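Local coordinates for mandelate racemase/muconate lactonizing enzyme (Jannaschia sp., PDB 4J3Z), which probably catalyses an isomerisation or related reaction of the enolase superfamily, in which a proton is taken from the carbon beside a substrate carboxylate, at residues G120-A128 with V352-P360; D205-P216 with P231-N242. All blocks are in the same frame, centred on the assembly; numbering follows the deposited sequence.

Contact 1: G120-A128 with V352-P360; sequences GKMNDRIRA and VENGFVAAP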
loop_
_atom_site.group_PDB
_atom_site.type_symbol
_atom_site.label_atom_id
_atom_site.label_comp_id
_atom_site.label_asym_id
_atom_site.label_seq_id
_atom_site.Cartn_x
_atom_site.Cartn_y
_atom_site.Cartn_z
ATOM N N GLY D 120 -25.800 29.558 -0.657
ATOM C CA GLY D 120 -26.275 30.574 0.270
ATOM C C GLY D 120 -25.281 30.978 1.342
ATOM O O GLY D 120 -24.087 30.661 1.264
ATOM N N LYS D 121 -25.817 31.659 2.358
ATOM C CA LYS D 121 -25.060 32.269 3.443
ATOM C C LYS D 121 -24.746 31.288 4.577
ATOM O O LYS D 121 -25.410 31.290 5.612
ATOM C CB LYS D 121 -25.863 33.456 3.992
ATOM C CG LYS D 121 -25.074 34.497 4.767
ATOM C CD LYS D 121 -26.008 35.348 5.621
ATOM C CE LYS D 121 -26.697 36.452 4.837
ATOM N NZ LYS D 121 -27.681 37.198 5.676
ATOM N N MET D 122 -23.726 30.460 4.383
ATOM C CA MET D 122 -23.226 29.591 5.444
ATOM C C MET D 122 -22.602 30.418 6.556
ATOM O O MET D 122 -22.999 30.325 7.720
ATOM C CB MET D 122 -22.177 28.624 4.895
ATOM C CG MET D 122 -22.680 27.214 4.653
ATOM S SD MET D 122 -23.090 26.313 6.158
ATOM C CE MET D 122 -21.615 26.468 7.149
ATOM N N ASN D 123 -21.609 31.214 6.175
ATOM C CA ASN D 123 -20.908 32.087 7.095
ATOM C C ASN D 123 -21.412 33.527 6.991
ATOM O O ASN D 123 -21.316 34.145 5.929
ATOM C CB ASN D 123 -19.404 32.001 6.840
ATOM C CG ASN D 123 -18.874 30.586 6.977
ATOM O OD1 ASN D 123 -18.935 30.000 8.058
ATOM N ND2 ASN D 123 -18.357 30.025 5.882
ATOM N N ASP D 124 -21.972 34.031 8.094
ATOM C CA ASP D 124 -22.449 35.422 8.184
ATOM C C ASP D 124 -21.286 36.394 8.042
ATOM O O ASP D 124 -21.385 37.419 7.378
ATOM C CB ASP D 124 -23.160 35.667 9.518
ATOM C CG ASP D 124 -24.661 35.463 9.432
ATOM O OD1 ASP D 124 -25.128 34.814 8.469
ATOM O OD2 ASP D 124 -25.380 35.957 10.336
ATOM N N ARG D 125 -20.194 36.051 8.706
ATOM C CA ARG D 125 -18.949 36.783 8.625
ATOM C C ARG D 125 -17.857 35.759 8.329
ATOM O O ARG D 125 -17.959 34.592 8.728
ATOM C CB ARG D 125 -18.643 37.507 9.945
ATOM C CG ARG D 125 -19.352 38.845 10.141
ATOM C CD ARG D 125 -18.639 39.717 11.185
ATOM N NE ARG D 125 -18.169 38.919 12.317
ATOM C CZ ARG D 125 -17.221 39.284 13.179
ATOM N NH1 ARG D 125 -16.877 38.453 14.157
ATOM N NH2 ARG D 125 -16.612 40.466 13.074
ATOM N N ILE D 126 -16.810 36.218 7.652
ATOM C CA ILE D 126 -15.730 35.359 7.184
ATOM C C ILE D 126 -14.399 35.786 7.786
ATOM O O ILE D 126 -14.059 36.976 7.782
ATOM C CB ILE D 126 -15.714 35.327 5.633
ATOM C CG1 ILE D 126 -16.505 34.119 5.129
ATOM C CG2 ILE D 126 -14.309 35.324 5.061
ATOM C CD1 ILE D 126 -17.992 34.359 5.042
ATOM N N ARG D 127 -13.666 34.810 8.323
ATOM C CA ARG D 127 -12.397 35.068 8.993
ATOM C C ARG D 127 -11.352 35.452 7.970
ATOM O O ARG D 127 -11.291 34.859 6.884
ATOM C CB ARG D 127 -11.944 33.855 9.805
ATOM C CG ARG D 127 -10.833 34.152 10.807
ATOM C CD ARG D 127 -10.520 32.930 11.652
ATOM N NE ARG D 127 -9.147 32.924 12.141
ATOM C CZ ARG D 127 -8.516 31.838 12.577
ATOM N NH1 ARG D 127 -9.137 30.660 12.577
ATOM N NH2 ARG D 127 -7.260 31.924 13.005
ATOM N N ALA D 128 -10.551 36.459 8.309
ATOM C CA ALA D 128 -9.561 37.026 7.396
ATOM C C ALA D 128 -8.187 37.153 8.045
ATOM O O ALA D 128 -8.074 37.396 9.252
ATOM C CB ALA D 128 -10.031 38.387 6.907
ATOM N N VAL D 352 -12.524 44.213 5.249
ATOM C CA VAL D 352 -12.199 43.529 6.492
ATOM C C VAL D 352 -12.421 44.537 7.614
ATOM O O VAL D 352 -11.709 45.535 7.709
ATOM C CB VAL D 352 -10.750 43.017 6.510
ATOM C CG1 VAL D 352 -10.375 42.499 7.895
ATOM C CG2 VAL D 352 -10.550 41.946 5.445
ATOM N N GLU D 353 -13.440 44.291 8.432
ATOM C CA GLU D 353 -13.726 45.145 9.579
ATOM C C GLU D 353 -13.630 44.298 10.849
ATOM O O GLU D 353 -14.380 43.325 11.023
ATOM C CB GLU D 353 -15.096 45.841 9.433
ATOM C CG GLU D 353 -15.249 46.632 8.128
ATOM C CD GLU D 353 -16.194 47.820 8.230
ATOM O OE1 GLU D 353 -17.423 47.647 8.057
ATOM O OE2 GLU D 353 -15.704 48.945 8.464
ATOM N N ASN D 354 -12.667 44.649 11.700
ATOM C CA ASN D 354 -12.349 43.893 12.923
ATOM C C ASN D 354 -11.980 42.430 12.672
ATOM O O ASN D 354 -12.596 41.527 13.242
ATOM C CB ASN D 354 -13.487 43.993 13.954
ATOM C CG ASN D 354 -13.500 45.318 14.689
ATOM O OD1 ASN D 354 -12.869 46.288 14.262
ATOM N ND2 ASN D 354 -14.221 45.367 15.804
ATOM N N GLY D 355 -10.977 42.209 11.818
ATOM C CA GLY D 355 -10.474 40.859 11.501
ATOM C C GLY D 355 -11.395 39.934 10.706
ATOM O O GLY D 355 -11.028 38.790 10.419
ATOM N N PHE D 356 -12.586 40.423 10.354
ATOM C CA PHE D 356 -13.595 39.637 9.644
ATOM C C PHE D 356 -14.222 40.426 8.496
ATOM O O PHE D 356 -14.263 41.663 8.521
ATOM C CB PHE D 356 -14.711 39.172 10.605
ATOM C CG PHE D 356 -14.313 38.035 11.517
ATOM C CD1 PHE D 356 -13.569 38.268 12.675
ATOM C CD2 PHE D 356 -14.694 36.735 11.228
ATOM C CE1 PHE D 356 -13.199 37.222 13.517
ATOM C CE2 PHE D 356 -14.336 35.680 12.065
ATOM C CZ PHE D 356 -13.594 35.921 13.213
ATOM N N VAL D 357 -14.704 39.699 7.492
ATOM C CA VAL D 357 -15.476 40.271 6.396
ATOM C C VAL D 357 -16.891 39.749 6.532
ATOM O O VAL D 357 -17.085 38.572 6.829
ATOM C CB VAL D 357 -14.946 39.823 5.014
ATOM C CG1 VAL D 357 -15.429 40.770 3.920
ATOM C CG2 VAL D 357 -13.431 39.722 5.014
ATOM N N ALA D 358 -17.878 40.617 6.324
ATOM C CA ALA D 358 -19.280 40.208 6.388
ATOM C C ALA D 358 -19.749 39.890 4.983
ATOM O O ALA D 358 -19.323 40.538 4.020
ATOM C CB ALA D 358 -20.134 41.308 7.004
ATOM N N ALA D 359 -20.621 38.891 4.868
ATOM C CA ALA D 359 -21.221 38.519 3.589
ATOM C C ALA D 359 -21.850 39.733 2.898
ATOM O O ALA D 359 -22.730 40.377 3.472
ATOM C CB ALA D 359 -22.252 37.421 3.791
ATOM N N PRO D 360 -21.386 40.058 1.671
ATOM C CA PRO D 360 -21.872 41.228 0.920
ATOM C C PRO D 360 -23.375 41.178 0.588
ATOM O O PRO D 360 -23.999 40.108 0.638
ATOM C CB PRO D 360 -21.021 41.211 -0.358
ATOM C CG PRO D 360 -19.810 40.409 -0.006
ATOM C CD PRO D 360 -20.300 39.364 0.953
#
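Arg-125, Ile-126 and Arg-127 pair antiparallel with Ala-358, Val-357 and Phe-356 where a strand late in the chain adds to strand 125-131, the first of the barrel domain of this enolase-superfamily protein. The short strand 356-358 leaves a type I' turn from Glu-353 to Phe-356 and runs back along its partner at 152°. Two short backbone bonds draw the strands together: Ile-126 N gives to Val-357 O at 2.5 Å and Val-357 N returns a bond to Ile-126 O at 2.8 Å. The face of Ile-126 and Val-357 is the buried, apolar side, where Ala-128 CB rests 3.9 Å from Val-352 CG2 and against Val-357 CG2, while helix 315-327 packs on Ile-126 and Val-357 from beyond the pair. The other face, with Arg-125 and Ala-358, is the more exposed. There the Arg-125 chain leaves with CG anti to the carbonyl carbon (chi1 -82°) and bends at chi3, which brings its guanidinium flat over one face of the Phe-356 ring. The planes are 19° apart, and CZ of Arg-125 sits 4.1 Å from the Phe-356 centroid, an off-centre cation-pi stack. Arg-127 passes the same ring with its aliphatic stem, CB of Arg-127 lying 3.8 Å from CE2 of Phe-356, and carries its charge onward to a salt bridge with Asp-205. Past the strand end the pairing continues by one nearly straight bond, Ala-359 N to Asp-124 O at 3.0 Å, and the methyl CB of Ala-359 turns to within 4.2 Å of CG of Lys-121.

Contact 2: D205-P216 with P231-N242; sequences DLLFGTHGQFAP and PLWYEEPIPPDN
A beta-alpha-beta unit of the barrel, strand 205-209, helix 216-226 and strand 233-235, sets Leu-207, Phe-208 and Thr-210 beside Trp-233, Tyr-234 and Glu-235. The parallel strands are joined by Phe-208 N to Trp-233 O at 3.0 Å and by Glu-235 N to Phe-208 O at 2.8 Å. On the barrel interior, CD2 of Leu-207 stands over the six-membered ring of Trp-233, 3.6 Å from its centroid and 8° off the normal. Trp-233 CG lies between the backbone N and carbonyl carbon (chi1 74°), folding the indole back under that methyl; its NE1 makes a weak bond to Glu-235 OE1. With an alanine in place of Trp-233, the Leu-207 methyl would probably lose the aromatic face beneath it and Glu-235 OE1 its weak indole partner. On the helix side, the Phe-208 edge meets the Tyr-234 face in an offset edge-to-face pair, planes at 68°, and Tyr-234 OH bonds Ala-219 O of helix 216-226. Beyond the strands, Thr-210 grips Glu-235 O twice, through N at 3.3 Å and through OG1 at 2.8 Å. Farther on, CG2 of Ile-238 packs 3.4 Å from CA of Pro-216. Two donors on one buried carbonyl fix the chain between Glu-235 and Glu-236, whose OE1 forms a salt bridge with Arg-262; these two glutamates stand at the C-terminal end of the strand, where enolase-superfamily barrels generally bind their metal.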
loop_
_atom_site.group_PDB
_atom_site.type_symbol
_atom_site.label_atom_id
_atom_site.label_comp_id
_atom_site.label_asym_id
_atom_site.label_seq_id
_atom_site.Cartn_x
_atom_site.Cartn_y
_atom_site.Cartn_z
ATOM N N ASP D 205 -3.156 33.310 15.226
ATOM C CA ASP D 205 -2.398 32.206 14.649
ATOM C C ASP D 205 -1.259 32.687 13.766
ATOM O O ASP D 205 -1.289 33.805 13.256
ATOM C CB ASP D 205 -3.315 31.290 13.846
ATOM C CG ASP D 205 -4.209 30.464 14.728
ATOM O OD1 ASP D 205 -3.700 29.571 15.438
ATOM O OD2 ASP D 205 -5.423 30.722 14.712
ATOM N N LEU D 206 -0.255 31.827 13.607
ATOM C CA LEU D 206 0.923 32.114 12.808
ATOM C C LEU D 206 0.837 31.337 11.516
ATOM O O LEU D 206 0.770 30.111 11.533
ATOM C CB LEU D 206 2.193 31.706 13.566
ATOM C CG LEU D 206 2.909 32.690 14.496
ATOM C CD1 LEU D 206 1.935 33.491 15.351
ATOM C CD2 LEU D 206 3.897 31.939 15.373
ATOM N N LEU D 207 0.822 32.054 10.395
ATOM C CA LEU D 207 0.714 31.408 9.090
ATOM C C LEU D 207 2.071 31.414 8.419
ATOM O O LEU D 207 2.524 32.444 7.921
ATOM C CB LEU D 207 -0.322 32.122 8.222
ATOM C CG LEU D 207 -1.660 32.413 8.909
ATOM C CD1 LEU D 207 -2.281 33.645 8.286
ATOM C CD2 LEU D 207 -2.601 31.224 8.848
ATOM N N PHE D 208 2.737 30.263 8.434
ATOM C CA PHE D 208 4.087 30.196 7.901
ATOM C C PHE D 208 4.063 29.927 6.411
ATOM O O PHE D 208 3.650 28.858 5.947
ATOM C CB PHE D 208 4.973 29.190 8.638
ATOM C CG PHE D 208 6.438 29.382 8.359
ATOM C CD1 PHE D 208 7.146 30.411 8.975
ATOM C CD2 PHE D 208 7.101 28.570 7.442
ATOM C CE1 PHE D 208 8.490 30.604 8.707
ATOM C CE2 PHE D 208 8.451 28.764 7.167
ATOM C CZ PHE D 208 9.146 29.779 7.806
ATOM N N GLY D 209 4.520 30.920 5.671
ATOM C CA GLY D 209 4.472 30.883 4.234
ATOM C C GLY D 209 5.873 30.883 3.698
ATOM O O GLY D 209 6.598 31.867 3.821
ATOM N N THR D 210 6.266 29.740 3.160
ATOM C CA THR D 210 7.383 29.664 2.261
ATOM C C THR D 210 6.748 29.788 0.877
ATOM O O THR D 210 5.516 29.799 0.758
ATOM C CB THR D 210 8.140 28.330 2.411
ATOM O OG1 THR D 210 7.204 27.252 2.516
ATOM C CG2 THR D 210 9.021 28.341 3.646
ATOM N N HIS D 211 7.572 29.913 -0.158
ATOM C CA HIS D 211 7.079 30.120 -1.516
ATOM C C HIS D 211 7.562 29.009 -2.436
ATOM O O HIS D 211 7.814 29.238 -3.622
ATOM C CB HIS D 211 7.557 31.469 -2.057
ATOM C CG HIS D 211 7.038 32.658 -1.306
ATOM N ND1 HIS D 211 7.291 32.866 0.033
ATOM C CD2 HIS D 211 6.311 33.723 -1.721
ATOM C CE1 HIS D 211 6.725 33.998 0.415
ATOM N NE2 HIS D 211 6.127 34.538 -0.629
ATOM N N GLY D 212 7.702 27.811 -1.875
ATOM C CA GLY D 212 8.135 26.631 -2.618
ATOM C C GLY D 212 9.617 26.592 -2.908
ATOM O O GLY D 212 10.045 25.967 -3.883
ATOM N N GLN D 213 10.402 27.246 -2.054
ATOM C CA GLN D 213 11.854 27.355 -2.232
ATOM C C GLN D 213 12.577 26.030 -2.025
ATOM O O GLN D 213 13.656 25.813 -2.589
ATOM C CB GLN D 213 12.461 28.375 -1.251
ATOM C CG GLN D 213 11.688 29.672 -1.037
ATOM C CD GLN D 213 10.720 29.605 0.138
ATOM O OE1 GLN D 213 9.796 28.792 0.147
ATOM N NE2 GLN D 213 10.924 30.473 1.133
ATOM N N PHE D 214 11.990 25.146 -1.217
ATOM C CA PHE D 214 12.761 24.056 -0.626
ATOM C C PHE D 214 12.405 22.651 -1.060
ATOM O O PHE D 214 11.254 22.345 -1.331
ATOM C CB PHE D 214 12.722 24.138 0.901
ATOM C CG PHE D 214 13.128 25.473 1.450
ATOM C CD1 PHE D 214 14.367 26.031 1.136
ATOM C CD2 PHE D 214 12.276 26.170 2.294
ATOM C CE1 PHE D 214 14.742 27.265 1.654
ATOM C CE2 PHE D 214 12.646 27.406 2.807
ATOM C CZ PHE D 214 13.877 27.950 2.489
ATOM N N ALA D 215 13.427 21.807 -1.122
ATOM C CA ALA D 215 13.288 20.391 -1.401
ATOM C C ALA D 215 12.643 19.694 -0.203
ATOM O O ALA D 215 12.923 20.063 0.931
ATOM C CB ALA D 215 14.668 19.807 -1.672
ATOM N N PRO D 216 11.789 18.677 -0.441
ATOM C CA PRO D 216 11.007 18.066 0.644
ATOM C C PRO D 216 11.778 17.805 1.942
ATOM O O PRO D 216 11.275 18.123 3.008
ATOM C CB PRO D 216 10.485 16.757 0.020
ATOM C CG PRO D 216 11.186 16.626 -1.303
ATOM C CD PRO D 216 11.482 18.028 -1.730
ATOM N N PRO D 231 2.679 26.922 14.520
ATOM C CA PRO D 231 2.091 27.642 13.366
ATOM C C PRO D 231 0.835 26.951 12.835
ATOM O O PRO D 231 0.815 25.714 12.727
ATOM C CB PRO D 231 3.191 27.576 12.308
ATOM C CG PRO D 231 3.997 26.373 12.667
ATOM C CD PRO D 231 3.929 26.223 14.166
ATOM N N LEU D 232 -0.196 27.736 12.506
ATOM C CA LEU D 232 -1.453 27.179 11.985
ATOM C C LEU D 232 -1.250 26.419 10.688
ATOM O O LEU D 232 -1.998 25.466 10.404
ATOM C CB LEU D 232 -2.516 28.261 11.777
ATOM C CG LEU D 232 -3.971 27.826 11.516
ATOM C CD1 LEU D 232 -4.958 28.902 11.918
ATOM C CD2 LEU D 232 -4.208 27.454 10.069
ATOM N N TRP D 233 -0.268 26.843 9.889
ATOM C CA TRP D 233 0.061 26.113 8.674
ATOM C C TRP D 233 1.481 26.312 8.149
ATOM O O TRP D 233 2.162 27.286 8.482
ATOM C CB TRP D 233 -0.991 26.334 7.566
ATOM C CG TRP D 233 -1.007 27.676 6.846
ATOM C CD1 TRP D 233 0.071 28.406 6.417
ATOM C CD2 TRP D 233 -2.172 28.392 6.407
ATOM N NE1 TRP D 233 -0.351 29.543 5.763
ATOM C CE2 TRP D 233 -1.723 29.560 5.744
ATOM C CE3 TRP D 233 -3.554 28.170 6.527
ATOM C CZ2 TRP D 233 -2.607 30.502 5.204
ATOM C CZ3 TRP D 233 -4.432 29.105 5.980
ATOM C CH2 TRP D 233 -3.947 30.264 5.333
ATOM N N TYR D 234 1.911 25.355 7.338
ATOM C CA TYR D 234 3.154 25.414 6.604
ATOM C C TYR D 234 2.772 25.414 5.124
ATOM O O TYR D 234 2.291 24.405 4.591
ATOM C CB TYR D 234 4.013 24.202 6.957
ATOM C CG TYR D 234 5.421 24.221 6.425
ATOM C CD1 TYR D 234 5.886 25.264 5.631
ATOM C CD2 TYR D 234 6.299 23.189 6.726
ATOM C CE1 TYR D 234 7.182 25.267 5.139
ATOM C CE2 TYR D 234 7.597 23.184 6.240
ATOM C CZ TYR D 234 8.032 24.225 5.448
ATOM O OH TYR D 234 9.324 24.226 4.972
ATOM N N GLU D 235 2.861 26.563 4.492
ATOM C CA GLU D 235 2.312 26.746 3.172
ATOM C C GLU D 235 3.375 26.643 2.113
ATOM O O GLU D 235 4.378 27.231 2.220
ATOM C CB GLU D 235 1.531 28.052 3.122
ATOM C CG GLU D 235 1.463 28.735 1.789
ATOM C CD GLU D 235 1.009 30.154 1.864
ATOM O OE1 GLU D 235 0.976 30.692 2.948
ATOM O OE2 GLU D 235 0.694 30.711 0.818
ATOM N N GLU D 236 3.101 25.852 1.098
ATOM C CA GLU D 236 3.932 25.727 -0.099
ATOM C C GLU D 236 5.364 25.415 0.211
ATOM O O GLU D 236 6.252 26.143 -0.103
ATOM C CB GLU D 236 3.776 26.915 -1.076
ATOM C CG GLU D 236 2.520 26.904 -1.927
ATOM C CD GLU D 236 2.729 27.470 -3.305
ATOM O OE1 GLU D 236 3.339 28.519 -3.400
ATOM O OE2 GLU D 236 2.315 26.882 -4.295
ATOM N N PRO D 237 5.535 24.321 0.903
ATOM C CA PRO D 237 6.844 23.917 1.399
ATOM C C PRO D 237 7.810 23.542 0.283
ATOM O O PRO D 237 9.025 23.785 0.383
ATOM C CB PRO D 237 6.535 22.662 2.230
ATOM C CG PRO D 237 5.274 22.122 1.668
ATOM C CD PRO D 237 4.490 23.324 1.219
ATOM N N ILE D 238 7.267 22.923 -0.761
ATOM C CA ILE D 238 8.078 22.381 -1.840
ATOM C C ILE D 238 7.502 22.844 -3.184
ATOM O O ILE D 238 6.342 23.255 -3.234
ATOM C CB ILE D 238 8.175 20.840 -1.749
ATOM C CG1 ILE D 238 6.812 20.186 -1.951
ATOM C CG2 ILE D 238 8.774 20.409 -0.413
ATOM C CD1 ILE D 238 6.916 18.729 -2.326
ATOM N N PRO D 239 8.311 22.812 -4.265
ATOM C CA PRO D 239 7.803 23.324 -5.539
ATOM C C PRO D 239 6.498 22.635 -5.930
ATOM O O PRO D 239 6.339 21.437 -5.668
ATOM C CB PRO D 239 8.914 22.973 -6.541
ATOM C CG PRO D 239 10.137 22.764 -5.732
ATOM C CD PRO D 239 9.680 22.264 -4.388
ATOM N N PRO D 240 5.563 23.386 -6.548
ATOM C CA PRO D 240 4.227 22.884 -6.885
ATOM C C PRO D 240 4.224 21.757 -7.916
ATOM O O PRO D 240 3.181 21.109 -8.108
ATOM C CB PRO D 240 3.526 24.115 -7.466
ATOM C CG PRO D 240 4.630 24.960 -7.986
ATOM C CD PRO D 240 5.758 24.773 -7.012
ATOM N N ASP D 241 5.374 21.542 -8.567
ATOM C CA ASP D 241 5.556 20.501 -9.579
ATOM C C ASP D 241 5.892 19.149 -8.964
ATOM O O ASP D 241 6.166 18.185 -9.685
ATOM C CB ASP D 241 6.648 20.913 -10.593
ATOM C CG ASP D 241 8.076 20.883 -10.001
ATOM O OD1 ASP D 241 8.251 20.557 -8.803
ATOM O OD2 ASP D 241 9.035 21.190 -10.741
ATOM N N ASN D 242 5.894 19.074 -7.631
ATOM C CA ASN D 242 6.177 17.808 -6.947
ATOM C C ASN D 242 5.188 17.467 -5.838
ATOM O O ASN D 242 5.572 17.237 -4.690
ATOM C CB ASN D 242 7.626 17.764 -6.440
ATOM C CG ASN D 242 8.008 16.403 -5.869
ATOM O OD1 ASN D 242 7.337 15.390 -6.111
ATOM N ND2 ASN D 242 9.085 16.377 -5.091
#

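How the contacts relate
From the N terminus the chain builds the three-stranded sheet and the helices that follow before reaching 120-128, the opening half of contact 1. Contact 2 then forms and closes locally, 205-216 meeting 231-242 across one helix, and only much later does 352-360 return to shut the long loop of contact 1. The short loop thus lies wholly within the long one, and the two do not cross. Both belong to one mixed sheet, bridged by strand 164-167, which pairs with 125-131 and 205-209. Their centres are about 26 Å apart, yet they touch directly through the Arg-127 salt bridge, beside which NH2 of Arg-127 packs 4.0 Å from CD1 of Leu-232.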